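Local coordinates for protein endoribonuclease ToxN (Pectobacterium atrosepticum, PDB 2XDB) that acts as the toxin of a type III toxin-antitoxin system, an endoribonuclease that cleaves AAA(U/G) sequences and binds repeats of the ToxI RNA in a triangular heterohexamer, at residues A[50-55]-A[83-88]; A[69-74]-A[119-124]; A[87-92]-A[148-153]. All coordinates share one frame; numbering follows the deposited sequence.

Interaction 1. Residues A[50-55]-A[83-88]. With nucleotides of chain B.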
# COMPACT_ATOMS: atom_id res chain seq x y z
N PRO A 50 0.84 -0.72 1.02
CA PRO A 50 0.77 -0.39 2.44
C PRO A 50 1.09 1.08 2.67
O PRO A 50 1.96 1.62 1.99
CB PRO A 50 1.86 -1.26 3.05
CG PRO A 50 2.87 -1.38 1.95
CD PRO A 50 2.09 -1.41 0.67
N LEU A 51 0.39 1.70 3.61
CA LEU A 51 0.75 3.03 4.08
C LEU A 51 1.68 2.85 5.28
O LEU A 51 1.56 1.87 6.02
CB LEU A 51 -0.50 3.77 4.52
CG LEU A 51 -1.56 4.14 3.49
CD1 LEU A 51 -2.82 4.60 4.20
CD2 LEU A 51 -1.01 5.24 2.64
N THR A 52 2.60 3.79 5.47
CA THR A 52 3.51 3.77 6.61
C THR A 52 3.70 5.17 7.19
O THR A 52 3.63 6.17 6.48
CB THR A 52 4.89 3.15 6.26
OG1 THR A 52 5.77 3.29 7.38
CG2 THR A 52 5.52 3.84 5.09
N SER A 53 3.94 5.23 8.50
CA SER A 53 4.11 6.51 9.17
C SER A 53 5.50 7.07 8.87
O SER A 53 6.38 6.33 8.43
CB SER A 53 3.87 6.35 10.68
OG SER A 53 4.60 5.26 11.24
N PRO A 54 5.70 8.37 9.11
CA PRO A 54 6.98 9.02 8.82
C PRO A 54 8.14 8.36 9.54
O PRO A 54 8.03 8.01 10.71
CB PRO A 54 6.79 10.44 9.36
CG PRO A 54 5.32 10.67 9.25
CD PRO A 54 4.68 9.34 9.57
N LYS A 55 9.24 8.19 8.80
CA LYS A 55 10.50 7.74 9.34
C LYS A 55 11.56 8.69 8.81
O LYS A 55 11.33 9.36 7.81
CB LYS A 55 10.80 6.31 8.90
CG LYS A 55 10.03 5.27 9.67
CD LYS A 55 9.45 4.21 8.76
CE LYS A 55 8.38 3.36 9.46
NZ LYS A 55 7.17 4.15 9.85
N LEU A 83 3.91 7.85 3.85
CA LEU A 83 4.05 7.54 2.43
C LEU A 83 3.43 6.22 2.09
O LEU A 83 3.26 5.37 2.95
CB LEU A 83 5.52 7.55 2.02
CG LEU A 83 6.49 6.51 2.59
CD1 LEU A 83 6.24 5.15 1.98
CD2 LEU A 83 7.91 6.97 2.32
N ILE A 84 3.07 6.06 0.82
CA ILE A 84 2.57 4.79 0.30
C ILE A 84 3.78 3.99 -0.14
O ILE A 84 4.55 4.44 -0.98
CB ILE A 84 1.67 5.02 -0.91
CG1 ILE A 84 0.49 5.91 -0.57
CG2 ILE A 84 1.17 3.70 -1.45
CD1 ILE A 84 -0.39 6.23 -1.78
N ASN A 85 3.97 2.80 0.43
CA ASN A 85 5.14 2.01 0.09
C ASN A 85 4.88 1.09 -1.10
O ASN A 85 4.70 -0.12 -0.96
CB ASN A 85 5.61 1.21 1.30
CG ASN A 85 7.07 1.44 1.59
OD1 ASN A 85 7.87 1.71 0.70
ND2 ASN A 85 7.44 1.31 2.86
N LEU A 86 4.85 1.69 -2.29
CA LEU A 86 4.56 0.96 -3.50
C LEU A 86 5.40 -0.31 -3.70
O LEU A 86 4.91 -1.31 -4.24
CB LEU A 86 4.70 1.88 -4.72
CG LEU A 86 3.73 3.06 -4.71
CD1 LEU A 86 4.06 3.99 -5.84
CD2 LEU A 86 2.29 2.57 -4.80
N LYS A 87 6.66 -0.29 -3.28
CA LYS A 87 7.54 -1.43 -3.57
C LYS A 87 7.15 -2.68 -2.81
O LYS A 87 7.66 -3.76 -3.09
CB LYS A 87 9.01 -1.08 -3.34
CG LYS A 87 9.37 -0.58 -1.98
CD LYS A 87 10.88 -0.34 -1.94
CE LYS A 87 11.42 -0.16 -0.54
NZ LYS A 87 10.80 1.03 0.10
N PHE A 88 6.25 -2.53 -1.84
CA PHE A 88 5.72 -3.70 -1.15
C PHE A 88 4.23 -3.87 -1.34
O PHE A 88 3.57 -4.43 -0.49
CB PHE A 88 6.01 -3.62 0.34
CG PHE A 88 7.45 -3.44 0.64
CD1 PHE A 88 7.88 -2.43 1.47
CD2 PHE A 88 8.39 -4.28 0.06
CE1 PHE A 88 9.22 -2.26 1.74
CE2 PHE A 88 9.74 -4.11 0.33
CZ PHE A 88 10.15 -3.09 1.17
P U B 2 10.85 0.72 7.17
OP1 U B 2 11.89 1.75 7.35
OP2 U B 2 9.55 1.08 6.57
O5' U B 2 11.50 -0.49 6.39
C5' U B 2 12.77 -1.03 6.75
C4' U B 2 13.09 -2.21 5.88
O4' U B 2 12.19 -3.31 6.15
C3' U B 2 12.95 -1.97 4.39
O3' U B 2 14.08 -1.32 3.85
C2' U B 2 12.75 -3.37 3.85
O2' U B 2 14.00 -4.03 3.81
C1' U B 2 11.91 -4.01 4.95
N1 U B 2 10.45 -3.98 4.73
C2 U B 2 9.88 -4.96 3.95
O2 U B 2 10.54 -5.83 3.43
N3 U B 2 8.52 -4.88 3.80
C4 U B 2 7.68 -3.93 4.35
O4 U B 2 6.47 -3.99 4.14
C5 U B 2 8.34 -2.96 5.15
C6 U B 2 9.67 -3.01 5.31
P U B 3 14.03 -0.70 2.38
OP1 U B 3 12.63 -0.26 2.16
OP2 U B 3 14.62 -1.71 1.47
O5' U B 3 14.95 0.57 2.58
C5' U B 3 14.39 1.70 3.23
C4' U B 3 15.39 2.38 4.12
O4' U B 3 15.59 1.62 5.34
C3' U B 3 16.79 2.52 3.55
O3' U B 3 16.88 3.60 2.65
C2' U B 3 17.63 2.70 4.81
O2' U B 3 17.50 4.02 5.30
C1' U B 3 16.92 1.77 5.78
N1 U B 3 17.53 0.43 5.87
C2 U B 3 17.20 -0.33 6.97
O2 U B 3 16.44 0.05 7.85
N3 U B 3 17.79 -1.57 7.02
C4 U B 3 18.66 -2.10 6.09
O4 U B 3 19.10 -3.23 6.28
C5 U B 3 18.95 -1.25 4.98
C6 U B 3 18.39 -0.04 4.91
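Leu51 and Ile84 face each other as an antiparallel non-hydrogen-bonded pair, and Thr52 and Leu83 follow as a hydrogen-bonded one. Thr52 N gives to Leu83 O and Leu83 N gives back to Thr52 O, while Asn85 N meets Pro50 O at 2.8 Å nearly in line with the carbonyl. The tight part is these paired strands. Pro50 gives up the most surface, its CG 3.8 Å from Asn85 CB and its CD 3.6 Å from Phe88 O. Leu51 CD2 lies 3.6 Å from Ile84 CG1, side by side, with Leu71 of the adjoining strand beside both. On the other sheet face, Thr52 CG2 and Leu83 CD1 touch at 3.5 Å; Leu83 has CG between backbone N and carbonyl carbon (chi1 65°), which lays its branches along the threonine.

Beyond Thr52 the chains part, and Ser53 and Pro54 turn outward to solvent. Lys55 curls back, its NZ bonded to Thr52 OG1 at 3.0 Å and to Ser53 O. An inverse gamma turn centred on Asn85 leads to Lys87, whose NZ is held by Asn85 OD1 and lies 3.0 Å from OP1 of U3 of chain B. The Phe88 ring carries the uracil of U2 of chain B over one face, with N3 above its centre, and Lys87 CG over the opposite face. Here paired strands of the toxin's antiparallel sheet run out into an RNA-binding surface.

Interaction 2. Residues A[69-74]-A[119-124]; sequences FKLHEN and QFIRAN
The Phe120 ring lies between two polar groups: His72 O sits over one face, offset toward the rim, and the side-chain amide nitrogen of Asn124 sits over the opposite face. Asn124 ND2 is anchored there by its bond to Phe120 O, 3.0 Å long, made from above the carbonyl plane, so Asn124, the N-cap position before helix 125-140, folds back over the ring. The two segments are joined by packing alone. Phe120 CG is anti to the backbone N (chi1 -177°), which drives the ring out of helix 109-123 toward strand 69-73.

Phe69 CE2 lies 3.5 Å from Phe120 CE1, rim to rim, with the ring planes 25° apart. His72 comes from the other end of the strand: Phe120 CE2 lies over one face of the imidazole, 3.8 Å from His72 NE2. Leu71 CD1 reaches Phe120 CD1 at 4.0 Å and approaches Ile121. At the outer end, Asn74 ND2 lies in the plane of the Phe120 ring at its edge, and the amides of Asn74 and Gln119 are stacked with planes 15° apart, Asn74 CG 3.6 Å from Gln119 NE2. A cobalt ion lies about 3 Å from the nearest atom of the Asn74 side chain. Glu73 points away from the helix segment and forms a salt bridge with Lys116, about one turn before Phe120 in helix 109-123. An aromatic cluster of Phe69, His72 and Phe120 thus joins the C-terminal part of that helix to strand 69-73, the outermost strand of the sheet within this chain.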
# COMPACT_ATOMS: atom_id res chain seq x y z
N PHE A 69 5.47 6.86 -2.72
CA PHE A 69 4.80 8.10 -3.01
C PHE A 69 4.55 8.82 -1.68
O PHE A 69 3.77 8.34 -0.85
CB PHE A 69 3.49 7.84 -3.75
CG PHE A 69 2.72 9.08 -4.08
CD1 PHE A 69 3.09 9.86 -5.16
CD2 PHE A 69 1.65 9.47 -3.31
CE1 PHE A 69 2.39 11.01 -5.47
CE2 PHE A 69 0.94 10.62 -3.61
CZ PHE A 69 1.31 11.39 -4.69
N LYS A 70 5.24 9.94 -1.47
CA LYS A 70 5.08 10.70 -0.23
C LYS A 70 3.69 11.36 -0.09
O LYS A 70 3.14 11.87 -1.06
CB LYS A 70 6.16 11.77 -0.12
CG LYS A 70 7.43 11.36 0.62
CD LYS A 70 8.42 12.52 0.64
CE LYS A 70 9.31 12.51 1.88
NZ LYS A 70 10.33 13.62 1.84
N LEU A 71 3.14 11.34 1.10
CA LEU A 71 1.85 11.98 1.37
C LEU A 71 2.05 13.24 2.21
O LEU A 71 2.87 13.27 3.12
CB LEU A 71 0.95 11.02 2.16
CG LEU A 71 0.09 10.03 1.37
CD1 LEU A 71 0.61 9.83 -0.02
CD2 LEU A 71 -0.03 8.71 2.10
N HIS A 72 1.29 14.29 1.90
CA HIS A 72 1.19 15.43 2.81
C HIS A 72 -0.15 16.13 2.58
O HIS A 72 -0.84 15.85 1.59
CB HIS A 72 2.36 16.40 2.61
CG HIS A 72 2.38 17.06 1.27
ND1 HIS A 72 3.16 16.60 0.24
CD2 HIS A 72 1.71 18.14 0.80
CE1 HIS A 72 2.97 17.38 -0.82
NE2 HIS A 72 2.10 18.32 -0.51
N GLU A 73 -0.54 17.02 3.48
CA GLU A 73 -1.81 17.72 3.32
C GLU A 73 -1.83 18.64 2.08
O GLU A 73 -0.88 19.38 1.84
CB GLU A 73 -2.14 18.52 4.58
CG GLU A 73 -3.27 19.51 4.35
CD GLU A 73 -3.72 20.21 5.61
OE1 GLU A 73 -2.98 20.17 6.62
OE2 GLU A 73 -4.82 20.82 5.57
N ASN A 74 -2.92 18.59 1.30
CA ASN A 74 -3.09 19.49 0.15
C ASN A 74 -2.77 20.93 0.53
O ASN A 74 -3.38 21.50 1.45
CB ASN A 74 -4.53 19.46 -0.39
CG ASN A 74 -4.88 18.15 -1.12
OD1 ASN A 74 -5.02 18.14 -2.34
ND2 ASN A 74 -5.06 17.08 -0.37
N GLN A 119 -7.74 12.97 0.74
CA GLN A 119 -7.92 14.09 -0.16
C GLN A 119 -6.67 14.27 -0.99
O GLN A 119 -6.74 14.65 -2.16
CB GLN A 119 -8.22 15.38 0.60
CG GLN A 119 -8.71 16.49 -0.30
CD GLN A 119 -8.64 17.84 0.36
OE1 GLN A 119 -8.82 17.96 1.58
NE2 GLN A 119 -8.38 18.88 -0.43
N PHE A 120 -5.52 14.00 -0.40
CA PHE A 120 -4.29 14.13 -1.16
C PHE A 120 -4.15 13.00 -2.17
O PHE A 120 -3.91 13.23 -3.35
CB PHE A 120 -3.09 14.17 -0.23
CG PHE A 120 -1.81 14.39 -0.95
CD1 PHE A 120 -0.92 13.35 -1.14
CD2 PHE A 120 -1.50 15.63 -1.47
CE1 PHE A 120 0.26 13.54 -1.81
CE2 PHE A 120 -0.32 15.83 -2.14
CZ PHE A 120 0.56 14.79 -2.31
N ILE A 121 -4.33 11.77 -1.69
CA ILE A 121 -4.34 10.60 -2.56
C ILE A 121 -5.31 10.73 -3.74
O ILE A 121 -4.94 10.47 -4.89
CB ILE A 121 -4.71 9.35 -1.77
CG1 ILE A 121 -3.61 8.99 -0.77
CG2 ILE A 121 -4.99 8.22 -2.71
CD1 ILE A 121 -3.98 7.89 0.18
N ARG A 122 -6.55 11.11 -3.47
CA ARG A 122 -7.52 11.26 -4.53
C ARG A 122 -7.08 12.28 -5.59
O ARG A 122 -7.19 12.03 -6.77
CB ARG A 122 -8.88 11.64 -3.97
CG ARG A 122 -9.88 12.02 -5.04
CD ARG A 122 -11.25 12.40 -4.45
NE ARG A 122 -11.27 13.74 -3.86
CZ ARG A 122 -11.37 13.96 -2.56
NH1 ARG A 122 -11.39 15.20 -2.08
NH2 ARG A 122 -11.46 12.94 -1.72
N ALA A 123 -6.56 13.41 -5.15
CA ALA A 123 -6.10 14.43 -6.07
C ALA A 123 -4.90 13.94 -6.87
O ALA A 123 -4.58 14.51 -7.90
CB ALA A 123 -5.74 15.72 -5.31
N ASN A 124 -4.26 12.89 -6.40
CA ASN A 124 -3.11 12.34 -7.12
C ASN A 124 -3.29 10.90 -7.56
O ASN A 124 -2.31 10.22 -7.88
CB ASN A 124 -1.87 12.44 -6.26
CG ASN A 124 -1.40 13.84 -6.11
OD1 ASN A 124 -0.80 14.38 -7.04
ND2 ASN A 124 -1.66 14.45 -4.96

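Interaction 3. Residues A[87-92]-A[148-153]; sequences KFMIPI and CNFSLL. With nucleotides of chain B.
An N-capped helix start packs against the irregular part of strand 80-91, at the seam between the antiparallel sheet of ToxN and its last helix, 150-156: Cys148 and Phe150 meet Lys87, Phe88 and Met89, while Leu153 meets Ile90 and Pro91. The one hydrogen bond between the segments runs from Cys148 N to Lys87 O, 3.0 Å long and close to straight at 165°, and pins the approach to the helix onto the 3-10 turn at Lys87.

Cys148 SG then lies against the Phe88 backbone, 3.6 Å from Phe88 CA, and stands at the edge of the Phe88 ring, 5.3 Å from its centroid, as a sulfur-aromatic contact. The sulfur thus borders the ring that lies against the uracil of U2 of chain B. Phe150 is also covered on both faces. Met89 CG sits between the backbone N and the carbonyl carbon (chi1 64°) and the chain is extended beyond it, which carries CE over one face of the Phe150 ring in a CH-pi contact, 4.0 Å from the centroid. Cys148 O lies over the opposite face, above the centre, and Met89 O is in the ring plane at the edge. Val139 of helix 125-140 also touches this ring.

Further along, Leu153 crosses Pro91 at about a right angle, its CB 3.8 Å from Pro91 CD. Leu153 CD1 also touches Ile90 CG2, and Ile90 packs in turn on Ile11 and Leu14 of helix 8-17. Asn149 precedes the last helix as its N-cap; its backbone N bonds to Asp18 OD1, and Asn149 OD1 accepts from Leu152 N at 3.2 Å, the donor standing well above the carbonyl plane.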
# COMPACT_ATOMS: atom_id res chain seq x y z
N LYS A 87 6.66 -0.29 -3.28
CA LYS A 87 7.54 -1.43 -3.57
C LYS A 87 7.15 -2.68 -2.81
O LYS A 87 7.66 -3.76 -3.09
CB LYS A 87 9.01 -1.08 -3.34
CG LYS A 87 9.37 -0.58 -1.98
CD LYS A 87 10.88 -0.34 -1.94
CE LYS A 87 11.42 -0.16 -0.54
NZ LYS A 87 10.80 1.03 0.10
N PHE A 88 6.25 -2.53 -1.84
CA PHE A 88 5.72 -3.70 -1.15
C PHE A 88 4.23 -3.87 -1.34
O PHE A 88 3.57 -4.43 -0.49
CB PHE A 88 6.01 -3.62 0.34
CG PHE A 88 7.45 -3.44 0.64
CD1 PHE A 88 7.88 -2.43 1.47
CD2 PHE A 88 8.39 -4.28 0.06
CE1 PHE A 88 9.22 -2.26 1.74
CE2 PHE A 88 9.74 -4.11 0.33
CZ PHE A 88 10.15 -3.09 1.17
N MET A 89 3.69 -3.39 -2.46
CA MET A 89 2.30 -3.67 -2.80
C MET A 89 2.14 -5.16 -3.10
O MET A 89 3.12 -5.84 -3.43
CB MET A 89 1.89 -2.86 -4.02
CG MET A 89 2.65 -3.23 -5.28
SD MET A 89 2.14 -2.19 -6.65
CE MET A 89 3.14 -2.90 -7.96
N ILE A 90 0.92 -5.66 -2.98
CA ILE A 90 0.67 -7.09 -3.12
C ILE A 90 -0.63 -7.40 -3.85
O ILE A 90 -1.60 -6.65 -3.76
CB ILE A 90 0.65 -7.77 -1.75
CG1 ILE A 90 -0.45 -7.18 -0.86
CG2 ILE A 90 1.99 -7.63 -1.05
CD1 ILE A 90 -0.49 -7.85 0.51
N PRO A 91 -0.66 -8.50 -4.60
CA PRO A 91 -1.93 -8.82 -5.25
C PRO A 91 -2.87 -9.33 -4.17
O PRO A 91 -2.39 -9.94 -3.22
CB PRO A 91 -1.55 -9.96 -6.19
CG PRO A 91 -0.38 -10.62 -5.53
CD PRO A 91 0.36 -9.54 -4.81
N ILE A 92 -4.17 -9.05 -4.27
CA ILE A 92 -5.09 -9.47 -3.23
C ILE A 92 -6.25 -10.29 -3.75
O ILE A 92 -6.58 -10.26 -4.93
CB ILE A 92 -5.67 -8.27 -2.45
CG1 ILE A 92 -6.43 -7.33 -3.39
CG2 ILE A 92 -4.56 -7.52 -1.75
CD1 ILE A 92 -7.91 -7.61 -3.45
N CYS A 148 8.82 -6.47 -3.52
CA CYS A 148 8.15 -7.77 -3.50
C CYS A 148 8.33 -8.39 -4.86
O CYS A 148 8.28 -7.69 -5.88
CB CYS A 148 6.65 -7.64 -3.20
SG CYS A 148 6.22 -7.23 -1.49
N ASN A 149 8.52 -9.70 -4.88
CA ASN A 149 8.62 -10.44 -6.12
C ASN A 149 7.23 -10.57 -6.75
O ASN A 149 6.53 -11.56 -6.53
CB ASN A 149 9.24 -11.80 -5.85
CG ASN A 149 9.49 -12.59 -7.11
OD1 ASN A 149 8.97 -12.27 -8.19
ND2 ASN A 149 10.29 -13.64 -6.98
N PHE A 150 6.84 -9.57 -7.52
CA PHE A 150 5.49 -9.53 -8.07
C PHE A 150 5.09 -10.76 -8.89
O PHE A 150 3.96 -11.22 -8.80
CB PHE A 150 5.26 -8.27 -8.87
CG PHE A 150 5.53 -7.00 -8.12
CD1 PHE A 150 4.87 -6.73 -6.93
CD2 PHE A 150 6.43 -6.07 -8.62
CE1 PHE A 150 5.12 -5.56 -6.23
CE2 PHE A 150 6.69 -4.89 -7.92
CZ PHE A 150 6.03 -4.63 -6.73
N SER A 151 6.00 -11.30 -9.70
CA SER A 151 5.69 -12.48 -10.50
C SER A 151 5.40 -13.71 -9.63
O SER A 151 4.47 -14.48 -9.90
CB SER A 151 6.82 -12.82 -11.47
OG SER A 151 7.19 -11.71 -12.27
N LEU A 152 6.21 -13.89 -8.59
CA LEU A 152 6.07 -15.04 -7.71
C LEU A 152 4.75 -14.93 -6.95
O LEU A 152 3.97 -15.89 -6.92
CB LEU A 152 7.25 -15.10 -6.72
CG LEU A 152 7.78 -16.48 -6.31
CD1 LEU A 152 8.29 -16.51 -4.86
CD2 LEU A 152 6.73 -17.53 -6.50
N LEU A 153 4.50 -13.77 -6.33
CA LEU A 153 3.24 -13.53 -5.64
C LEU A 153 2.09 -13.75 -6.60
O LEU A 153 1.10 -14.41 -6.27
CB LEU A 153 3.17 -12.12 -5.07
CG LEU A 153 4.11 -11.79 -3.91
CD1 LEU A 153 3.78 -10.43 -3.28
CD2 LEU A 153 4.03 -12.87 -2.87
P U B 2 10.85 0.72 7.17
OP1 U B 2 11.89 1.75 7.35
OP2 U B 2 9.55 1.08 6.57
O5' U B 2 11.50 -0.49 6.39
C5' U B 2 12.77 -1.03 6.75
C4' U B 2 13.09 -2.21 5.88
O4' U B 2 12.19 -3.31 6.15
C3' U B 2 12.95 -1.97 4.39
O3' U B 2 14.08 -1.32 3.85
C2' U B 2 12.75 -3.37 3.85
O2' U B 2 14.00 -4.03 3.81
C1' U B 2 11.91 -4.01 4.95
N1 U B 2 10.45 -3.98 4.73
C2 U B 2 9.88 -4.96 3.95
O2 U B 2 10.54 -5.83 3.43
N3 U B 2 8.52 -4.88 3.80
C4 U B 2 7.68 -3.93 4.35
O4 U B 2 6.47 -3.99 4.14
C5 U B 2 8.34 -2.96 5.15
C6 U B 2 9.67 -3.01 5.31
P U B 3 14.03 -0.70 2.38
OP1 U B 3 12.63 -0.26 2.16
OP2 U B 3 14.62 -1.71 1.47
O5' U B 3 14.95 0.57 2.58
C5' U B 3 14.39 1.70 3.23
C4' U B 3 15.39 2.38 4.12
O4' U B 3 15.59 1.62 5.34
C3' U B 3 16.79 2.52 3.55
O3' U B 3 16.88 3.60 2.65
C2' U B 3 17.63 2.70 4.81
O2' U B 3 17.50 4.02 5.30
C1' U B 3 16.92 1.77 5.78
N1 U B 3 17.53 0.43 5.87
C2 U B 3 17.20 -0.33 6.97
O2 U B 3 16.44 0.05 7.85
N3 U B 3 17.79 -1.57 7.02
C4 U B 3 18.66 -2.10 6.09
O4 U B 3 19.10 -3.23 6.28
C5 U B 3 18.95 -1.25 4.98
C6 U B 3 18.39 -0.04 4.91

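From the N terminus, strand 45-52 brings in residues 50-55, which interaction 1 joins to 83-88, closing a loop that holds the edge strand 69-73. Interaction 2 starts inside that loop and ends beyond it, at 119-124, so the two cross; they meet directly where Ile84 N approaches Phe69 O. Interaction 3 begins where interaction 1 ends, sharing Lys87 and Phe88, and closes a longer loop to 148-153 that contains helices 109-123 and 125-140; it crosses interaction 2 as well. Strand 80-91 serves interactions 1 and 3 and pairs with strand 69-73, through which interaction 2, centred about 23 Å from the centre of interaction 3 and on the opposite side of the chain's centre, ties in helix 109-123.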